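Uncharacterized protein (Acinetobacter baumannii, PDB 4PAR) is a restriction endonuclease specific for 5-hydroxymethylcytosine, joining a Vsr-like nuclease domain to an SRA-like domain that probably recognises the modified base. Local coordinates at residues F[14-19]-F[42-47]; F[54-59]-F[96-101]. The protein carries 3 engineered substitutions. All coordinates share one frame; numbering follows the deposited sequence.

Overall arrangement
Both contacts belong to the N-terminal, PvuRts1I-like nuclease part of the chain and both reach its mixed five-stranded sheet, where strands 45-51 and 57-64 are antiparallel neighbours that follow each other in sequence. Contact 1 (14-19 with 42-47) comes first and seats the end of helix 7-16 on the start of strand 45-51. It closes before contact 2 (54-59 with 96-101) opens, where the start of strand 57-64 meets the small antiparallel pair 85-87 and 97-99. Their centres are about 20 Å apart and their nearest atoms about 5 Å, without touching. Contact 1 approaches the bound DNA to about 5 Å and contact 2 to about 12 Å, measured between nearest atoms, so contact 1 is the nearer of the two to the DNA.

Contact 1. Residues F[14-19]-F[42-47]; sequences IRQLGR and LKFVTQ
Q16 folds back at CG, its CD turned off the extended path by a chi2 of -71°, and T46 sets OG1 between its own backbone N and carbonyl carbon (chi1 56°), which brings two polar side chains together as they slide past each other in opposite directions. The amide oxygen OE1 of Q16 accepts a nearly straight bond from T46 N at 2.9 Å. From the other face of the amide plane NH2 of R19 reaches Q16 OE1 at 2.8 Å, lying above that plane, so one oxygen is gripped by two donors. R19 also uses its guanidinium edge: NE donates nearly in plane to T46 OG1 at 2.7 Å. That hydroxyl in turn donates to Q16 O, although the length of this bond is doubtful at the present resolution. Beyond T46, the amide of Q47 runs alongside R19, its OE1 3.4 Å from R19 CD, while its NE2 bonds to T20 O. On the apolar flank F44 CE1 lies 3.8 Å from Q16 CB and 4.2 Å from L17 CD2, with helix 26-37 packed against F44. N278 of the SRA-like part of the chain bonds to both Q16 and R19, and Y28 of the second subunit packs on L17. The arrangement is a helix C-terminus anchored to strand 45-51, the first of the nuclease sheet along the chain, at the junction with the SRA-like domain.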
ATOM      1  N   ILE F  14       3.976 -15.119 -17.829  1.00 49.40           N
ATOM      2  CA  ILE F  14       4.229 -13.688 -17.945  1.00 54.33           C
ATOM      3  C   ILE F  14       4.636 -13.084 -16.605  1.00 60.92           C
ATOM      4  O   ILE F  14       5.612 -12.332 -16.524  1.00 67.49           O
ATOM      5  CB  ILE F  14       3.001 -12.933 -18.484  1.00 50.52           C
ATOM      6  CG1 ILE F  14       2.744 -13.325 -19.932  1.00 52.99           C
ATOM      7  CG2 ILE F  14       3.214 -11.440 -18.417  1.00 50.67           C
ATOM      8  CD1 ILE F  14       3.987 -13.375 -20.759  1.00 52.88           C
ATOM      9  N   ARG F  15       3.898 -13.427 -15.554  1.00 54.76           N
ATOM     10  CA  ARG F  15       4.181 -12.868 -14.235  1.00 56.23           C
ATOM     11  C   ARG F  15       5.491 -13.379 -13.628  1.00 51.98           C
ATOM     12  O   ARG F  15       6.139 -12.651 -12.882  1.00 61.06           O
ATOM     13  CB  ARG F  15       3.019 -13.145 -13.280  1.00 49.93           C
ATOM     14  CG  ARG F  15       1.724 -12.481 -13.708  1.00 76.81           C
ATOM     15  CD  ARG F  15       0.633 -12.696 -12.691  1.00 93.63           C
ATOM     16  NE  ARG F  15       0.873 -11.922 -11.481  1.00113.07           N
ATOM     17  CZ  ARG F  15       0.052 -11.904 -10.437  1.00123.90           C
ATOM     18  NH1 ARG F  15      -1.064 -12.623 -10.457  1.00115.74           N
ATOM     19  NH2 ARG F  15       0.347 -11.169  -9.374  1.00125.45           N
ATOM     20  N   GLN F  16       5.888 -14.612 -13.934  1.00 42.59           N
ATOM     21  CA  GLN F  16       7.159 -15.124 -13.419  1.00 40.37           C
ATOM     22  C   GLN F  16       8.335 -14.411 -14.075  1.00 52.79           C
ATOM     23  O   GLN F  16       9.365 -14.187 -13.442  1.00 63.72           O
ATOM     24  CB  GLN F  16       7.287 -16.638 -13.636  1.00 40.36           C
ATOM     25  CG  GLN F  16       6.327 -17.496 -12.808  1.00 55.35           C
ATOM     26  CD  GLN F  16       6.652 -17.523 -11.319  1.00 55.11           C
ATOM     27  OE1 GLN F  16       7.801 -17.363 -10.910  1.00 55.31           O
ATOM     28  NE2 GLN F  16       5.630 -17.735 -10.504  1.00 49.95           N
ATOM     29  N   LEU F  17       8.175 -14.057 -15.346  1.00 56.63           N
ATOM     30  CA  LEU F  17       9.221 -13.367 -16.090  1.00 41.35           C
ATOM     31  C   LEU F  17       9.021 -11.854 -16.031  1.00 48.21           C
ATOM     32  O   LEU F  17       9.774 -11.085 -16.632  1.00 55.22           O
ATOM     33  CB  LEU F  17       9.250 -13.852 -17.537  1.00 42.52           C
ATOM     34  CG  LEU F  17       9.489 -15.352 -17.679  1.00 42.31           C
ATOM     35  CD1 LEU F  17       9.440 -15.791 -19.120  1.00 44.46           C
ATOM     36  CD2 LEU F  17      10.812 -15.737 -17.061  1.00 59.38           C
ATOM     37  N   GLY F  18       7.993 -11.437 -15.301  1.00 44.05           N
ATOM     38  CA  GLY F  18       7.675 -10.031 -15.158  1.00 44.26           C
ATOM     39  C   GLY F  18       7.956  -9.437 -13.791  1.00 46.00           C
ATOM     40  O   GLY F  18       7.476  -8.351 -13.480  1.00 61.38           O
ATOM     41  N   ARG F  19       8.718 -10.146 -12.965  1.00 54.89           N
ATOM     42  CA  ARG F  19       9.017  -9.657 -11.621  1.00 45.67           C
ATOM     43  C   ARG F  19       9.989  -8.497 -11.687  1.00 54.84           C
ATOM     44  O   ARG F  19      10.811  -8.424 -12.600  1.00 64.09           O
ATOM     45  CB  ARG F  19       9.615 -10.757 -10.746  1.00 45.42           C
ATOM     46  CG  ARG F  19       8.678 -11.881 -10.372  1.00 42.05           C
ATOM     47  CD  ARG F  19       9.378 -12.820  -9.418  1.00 43.39           C
ATOM     48  NE  ARG F  19       8.787 -14.153  -9.396  1.00 48.34           N
ATOM     49  CZ  ARG F  19       7.748 -14.486  -8.643  1.00 49.36           C
ATOM     50  NH1 ARG F  19       7.181 -13.571  -7.867  1.00 42.22           N
ATOM     51  NH2 ARG F  19       7.273 -15.725  -8.674  1.00 51.47           N
ATOM     52  N   LEU F  42       7.660 -28.488 -18.005  1.00 74.19           N
ATOM     53  CA  LEU F  42       8.539 -28.149 -16.893  1.00 68.41           C
ATOM     54  C   LEU F  42       8.060 -26.903 -16.158  1.00 59.71           C
ATOM     55  O   LEU F  42       8.103 -25.804 -16.701  1.00 66.16           O
ATOM     56  CB  LEU F  42       9.966 -27.925 -17.393  1.00 57.33           C
ATOM     57  CG  LEU F  42      10.947 -29.095 -17.347  1.00 67.65           C
ATOM     58  CD1 LEU F  42      10.338 -30.355 -17.937  1.00 76.17           C
ATOM     59  CD2 LEU F  42      12.214 -28.714 -18.090  1.00 68.94           C
ATOM     60  N   LYS F  43       7.615 -27.069 -14.919  1.00 65.83           N
ATOM     61  CA  LYS F  43       7.229 -25.920 -14.114  1.00 58.78           C
ATOM     62  C   LYS F  43       8.486 -25.178 -13.699  1.00 53.32           C
ATOM     63  O   LYS F  43       9.526 -25.797 -13.475  1.00 68.00           O
ATOM     64  CB  LYS F  43       6.416 -26.348 -12.887  1.00 59.32           C
ATOM     65  CG  LYS F  43       5.909 -25.190 -12.039  1.00 55.68           C
ATOM     66  CD  LYS F  43       5.021 -25.663 -10.896  1.00 56.60           C
ATOM     67  CE  LYS F  43       4.584 -24.495 -10.020  1.00 69.40           C
ATOM     68  NZ  LYS F  43       3.689 -24.916  -8.905  1.00 84.18           N
ATOM     69  N   PHE F  44       8.402 -23.854 -13.619  1.00 46.08           N
ATOM     70  CA  PHE F  44       9.542 -23.062 -13.168  1.00 42.75           C
ATOM     71  C   PHE F  44       9.101 -21.900 -12.284  1.00 45.94           C
ATOM     72  O   PHE F  44       7.963 -21.432 -12.371  1.00 51.50           O
ATOM     73  CB  PHE F  44      10.354 -22.547 -14.359  1.00 42.50           C
ATOM     74  CG  PHE F  44       9.623 -21.550 -15.216  1.00 48.50           C
ATOM     75  CD1 PHE F  44       9.637 -20.200 -14.903  1.00 41.39           C
ATOM     76  CD2 PHE F  44       8.945 -21.960 -16.343  1.00 47.06           C
ATOM     77  CE1 PHE F  44       8.974 -19.292 -15.683  1.00 49.75           C
ATOM     78  CE2 PHE F  44       8.278 -21.049 -17.128  1.00 55.43           C
ATOM     79  CZ  PHE F  44       8.293 -19.715 -16.799  1.00 59.13           C
ATOM     80  N   VAL F  45      10.010 -21.450 -11.424  1.00 39.15           N
ATOM     81  CA  VAL F  45       9.737 -20.340 -10.514  1.00 48.09           C
ATOM     82  C   VAL F  45      10.914 -19.367 -10.538  1.00 55.02           C
ATOM     83  O   VAL F  45      12.072 -19.787 -10.508  1.00 70.33           O
ATOM     84  CB  VAL F  45       9.505 -20.828  -9.057  1.00 43.64           C
ATOM     85  CG1 VAL F  45       9.019 -19.689  -8.176  1.00 56.30           C
ATOM     86  CG2 VAL F  45       8.526 -21.979  -9.017  1.00 41.43           C
ATOM     87  N   THR F  46      10.625 -18.071 -10.597  1.00 36.91           N
ATOM     88  CA  THR F  46      11.678 -17.059 -10.513  1.00 42.21           C
ATOM     89  C   THR F  46      11.729 -16.422  -9.132  1.00 41.12           C
ATOM     90  O   THR F  46      10.696 -16.216  -8.498  1.00 51.65           O
ATOM     91  CB  THR F  46      11.496 -15.936 -11.553  1.00 37.42           C
ATOM     92  OG1 THR F  46      10.196 -15.351 -11.405  1.00 40.27           O
ATOM     93  CG2 THR F  46      11.670 -16.470 -12.970  1.00 37.34           C
ATOM     94  N   GLN F  47      12.938 -16.107  -8.683  1.00 43.34           N
ATOM     95  CA  GLN F  47      13.150 -15.476  -7.387  1.00 41.74           C
ATOM     96  C   GLN F  47      12.617 -16.353  -6.264  1.00 44.31           C
ATOM     97  O   GLN F  47      11.917 -15.886  -5.366  1.00 55.70           O
ATOM     98  CB  GLN F  47      12.503 -14.096  -7.351  1.00 42.89           C
ATOM     99  CG  GLN F  47      13.021 -13.184  -8.428  1.00 44.45           C
ATOM    100  CD  GLN F  47      12.498 -11.782  -8.294  1.00 53.11           C
ATOM    101  OE1 GLN F  47      11.778 -11.466  -7.347  1.00 60.10           O
ATOM    102  NE2 GLN F  47      12.859 -10.923  -9.244  1.00 50.01           N
TER

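Contact 2. Residues F[54-59]-F[96-101]; sequences NKKIAL and LYSISQ
L59 and I99 form the apolar part of this contact, crossing at about a right angle with L59 CD2 3.8 Å from I99 CD1, and M85 of the neighbouring strand 85-87 packs on both. Beside them the backbones come together in a single bridge between A58 and S98, whose CA atoms are 4.1 Å apart. The strand segments 57-59 and 97-99 run roughly antiparallel but splay, at 136° between their directions, and the pairing stays short: I99 N donates to I57 O at 2.9 Å, while A58 CB rests 3.3 Å from Y97 O. Y97 sends its ring away from strand 57-64, its hydroxyl taken by the backbone N of G76 and of E75.

Towards the start of 54-59 the packing thins into long, polar side chains. K55, an exposed residue, crosses Q101 at about a right angle, its CE 4.0 Å from Q101 CG. K56 lies closer, the apolar CG of K56 3.4 Å from Q101 NE2. An Asx turn, in which N54 OD1 accepts from K56 N, shapes the backbone leading into the strand. The chain of K56 is straight as far as CD and then bends, chi3 56° turning CE towards S98; NZ, carried on from there, lies 3.1 Å from S98 OG in a hydrogen bond.

The same ammonium group forms a salt bridge with E86, on the strand paired with 97-99. One lysine just ahead of the central strand 57-64 thus ties the two-stranded unit to it by a hydroxyl and a carboxylate, and the nearby carboxylate would be expected to favour the charged form of K56, while L59 and I99 make the buried, apolar side.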
ATOM      1  N   ASN F  54      22.622 -21.766   7.485  1.00 95.73           N
ATOM      2  CA  ASN F  54      22.888 -20.985   8.693  1.00102.14           C
ATOM      3  C   ASN F  54      21.766 -20.363   9.505  1.00133.22           C
ATOM      4  O   ASN F  54      22.029 -19.928  10.620  1.00152.74           O
ATOM      5  CB  ASN F  54      23.838 -19.847   8.340  1.00103.53           C
ATOM      6  CG  ASN F  54      23.652 -19.375   6.931  1.00108.01           C
ATOM      7  OD1 ASN F  54      22.611 -19.614   6.297  1.00111.55           O
ATOM      8  ND2 ASN F  54      24.647 -18.685   6.429  1.00 97.54           N
ATOM      9  N   LYS F  55      20.533 -20.441   8.995  1.00121.24           N
ATOM     10  CA  LYS F  55      19.385 -19.571   9.308  1.00124.04           C
ATOM     11  C   LYS F  55      19.199 -18.381   8.364  1.00122.56           C
ATOM     12  O   LYS F  55      18.222 -17.657   8.479  1.00122.81           O
ATOM     13  CB  LYS F  55      19.432 -18.946  10.706  1.00126.43           C
ATOM     14  CG  LYS F  55      20.257 -17.645  10.781  1.00130.69           C
ATOM     15  CD  LYS F  55      20.193 -17.020  12.155  1.00148.97           C
ATOM     16  CE  LYS F  55      21.144 -15.808  12.299  1.00156.35           C
ATOM     17  NZ  LYS F  55      22.586 -16.120  12.547  1.00155.66           N
ATOM     18  N   LYS F  56      20.135 -18.129   7.453  1.00 89.61           N
ATOM     19  CA  LYS F  56      19.990 -16.972   6.578  1.00 98.43           C
ATOM     20  C   LYS F  56      19.067 -17.295   5.407  1.00 97.85           C
ATOM     21  O   LYS F  56      19.004 -18.438   4.953  1.00 97.30           O
ATOM     22  CB  LYS F  56      21.355 -16.478   6.047  1.00103.78           C
ATOM     23  CG  LYS F  56      22.207 -15.759   7.092  1.00115.73           C
ATOM     24  CD  LYS F  56      23.561 -15.333   6.522  1.00121.94           C
ATOM     25  CE  LYS F  56      23.393 -14.471   5.286  1.00119.60           C
ATOM     26  NZ  LYS F  56      24.704 -14.048   4.726  1.00125.01           N
ATOM     27  N   ILE F  57      18.340 -16.291   4.920  1.00 96.80           N
ATOM     28  CA  ILE F  57      17.424 -16.504   3.796  1.00 81.09           C
ATOM     29  C   ILE F  57      18.036 -16.004   2.493  1.00 83.84           C
ATOM     30  O   ILE F  57      18.457 -14.854   2.392  1.00 94.33           O
ATOM     31  CB  ILE F  57      16.071 -15.810   4.019  1.00 81.45           C
ATOM     32  CG1 ILE F  57      15.504 -16.179   5.393  1.00 84.13           C
ATOM     33  CG2 ILE F  57      15.086 -16.183   2.911  1.00 63.14           C
ATOM     34  CD1 ILE F  57      14.227 -15.460   5.734  1.00 87.02           C
ATOM     35  N   ALA F  58      18.064 -16.882   1.498  1.00 74.01           N
ATOM     36  CA  ALA F  58      18.655 -16.584   0.203  1.00 60.26           C
ATOM     37  C   ALA F  58      17.608 -16.668  -0.891  1.00 63.52           C
ATOM     38  O   ALA F  58      16.442 -16.941  -0.615  1.00 85.65           O
ATOM     39  CB  ALA F  58      19.790 -17.539  -0.081  1.00 69.48           C
ATOM     40  N   LEU F  59      18.015 -16.432  -2.134  1.00 75.30           N
ATOM     41  CA  LEU F  59      17.092 -16.563  -3.258  1.00 76.99           C
ATOM     42  C   LEU F  59      17.797 -16.950  -4.547  1.00 75.90           C
ATOM     43  O   LEU F  59      18.946 -16.576  -4.782  1.00 75.89           O
ATOM     44  CB  LEU F  59      16.305 -15.267  -3.465  1.00 74.17           C
ATOM     45  CG  LEU F  59      17.053 -13.942  -3.602  1.00 93.07           C
ATOM     46  CD1 LEU F  59      17.544 -13.709  -5.021  1.00 95.34           C
ATOM     47  CD2 LEU F  59      16.138 -12.814  -3.163  1.00113.67           C
ATOM     48  N   LEU F  96      24.932 -17.697  -3.923  1.00 73.70           N
ATOM     49  CA  LEU F  96      25.922 -16.729  -3.461  1.00 83.78           C
ATOM     50  C   LEU F  96      25.269 -15.485  -2.861  1.00 77.81           C
ATOM     51  O   LEU F  96      25.914 -14.715  -2.148  1.00 76.99           O
ATOM     52  CB  LEU F  96      26.845 -16.319  -4.614  1.00 77.50           C
ATOM     53  CG  LEU F  96      27.993 -17.222  -5.077  1.00 77.41           C
ATOM     54  CD1 LEU F  96      27.811 -18.662  -4.654  1.00 92.75           C
ATOM     55  CD2 LEU F  96      28.135 -17.137  -6.587  1.00 73.62           C
ATOM     56  N   TYR F  97      23.984 -15.295  -3.140  1.00 65.34           N
ATOM     57  CA  TYR F  97      23.305 -14.062  -2.755  1.00 66.79           C
ATOM     58  C   TYR F  97      22.306 -14.317  -1.651  1.00 66.35           C
ATOM     59  O   TYR F  97      21.478 -15.218  -1.759  1.00 66.40           O
ATOM     60  CB  TYR F  97      22.587 -13.432  -3.949  1.00 73.88           C
ATOM     61  CG  TYR F  97      23.478 -13.067  -5.110  1.00 82.59           C
ATOM     62  CD1 TYR F  97      23.817 -14.013  -6.066  1.00 91.03           C
ATOM     63  CD2 TYR F  97      23.966 -11.775  -5.261  1.00 77.97           C
ATOM     64  CE1 TYR F  97      24.622 -13.690  -7.136  1.00 80.20           C
ATOM     65  CE2 TYR F  97      24.774 -11.440  -6.329  1.00 88.81           C
ATOM     66  CZ  TYR F  97      25.099 -12.406  -7.264  1.00 88.20           C
ATOM     67  OH  TYR F  97      25.900 -12.100  -8.337  1.00 90.11           O
ATOM     68  N   SER F  98      22.370 -13.508  -0.601  1.00 70.11           N
ATOM     69  CA  SER F  98      21.503 -13.702   0.552  1.00 72.31           C
ATOM     70  C   SER F  98      20.856 -12.392   0.984  1.00 84.65           C
ATOM     71  O   SER F  98      21.089 -11.352   0.382  1.00107.39           O
ATOM     72  CB  SER F  98      22.296 -14.309   1.706  1.00 86.58           C
ATOM     73  OG  SER F  98      23.455 -13.543   1.974  1.00 92.46           O
ATOM     74  N   ILE F  99      20.036 -12.452   2.026  1.00 73.86           N
ATOM     75  CA  ILE F  99      19.352 -11.270   2.530  1.00 76.49           C
ATOM     76  C   ILE F  99      19.827 -10.970   3.941  1.00 89.49           C
ATOM     77  O   ILE F  99      20.099 -11.892   4.711  1.00108.61           O
ATOM     78  CB  ILE F  99      17.827 -11.468   2.538  1.00 76.78           C
ATOM     79  CG1 ILE F  99      17.368 -12.108   1.231  1.00 76.32           C
ATOM     80  CG2 ILE F  99      17.110 -10.150   2.778  1.00 87.84           C
ATOM     81  CD1 ILE F  99      17.717 -11.297   0.002  1.00 92.62           C
ATOM     82  N   SER F 100      19.934  -9.690   4.283  1.00 88.76           N
ATOM     83  CA  SER F 100      20.296  -9.304   5.645  1.00101.03           C
ATOM     84  C   SER F 100      19.282  -9.851   6.647  1.00110.20           C
ATOM     85  O   SER F 100      18.077  -9.821   6.395  1.00111.39           O
ATOM     86  CB  SER F 100      20.401  -7.783   5.766  1.00117.47           C
ATOM     87  OG  SER F 100      19.446  -7.135   4.941  1.00116.87           O
ATOM     88  N   GLN F 101      19.780 -10.357   7.774  1.00131.57           N
ATOM     89  CA  GLN F 101      18.936 -10.975   8.802  1.00144.95           C
ATOM     90  C   GLN F 101      17.823 -10.049   9.279  1.00154.36           C
ATOM     91  O   GLN F 101      16.765 -10.511   9.705  1.00152.41           O
ATOM     92  CB  GLN F 101      19.780 -11.418  10.000  1.00149.74           C
ATOM     93  CG  GLN F 101      20.571 -12.703   9.785  1.00154.22           C
ATOM     94  CD  GLN F 101      21.833 -12.502   8.957  1.00162.68           C
ATOM     95  OE1 GLN F 101      21.878 -11.665   8.055  1.00157.13           O
ATOM     96  NE2 GLN F 101      22.868 -13.274   9.268  1.00170.09           N
TER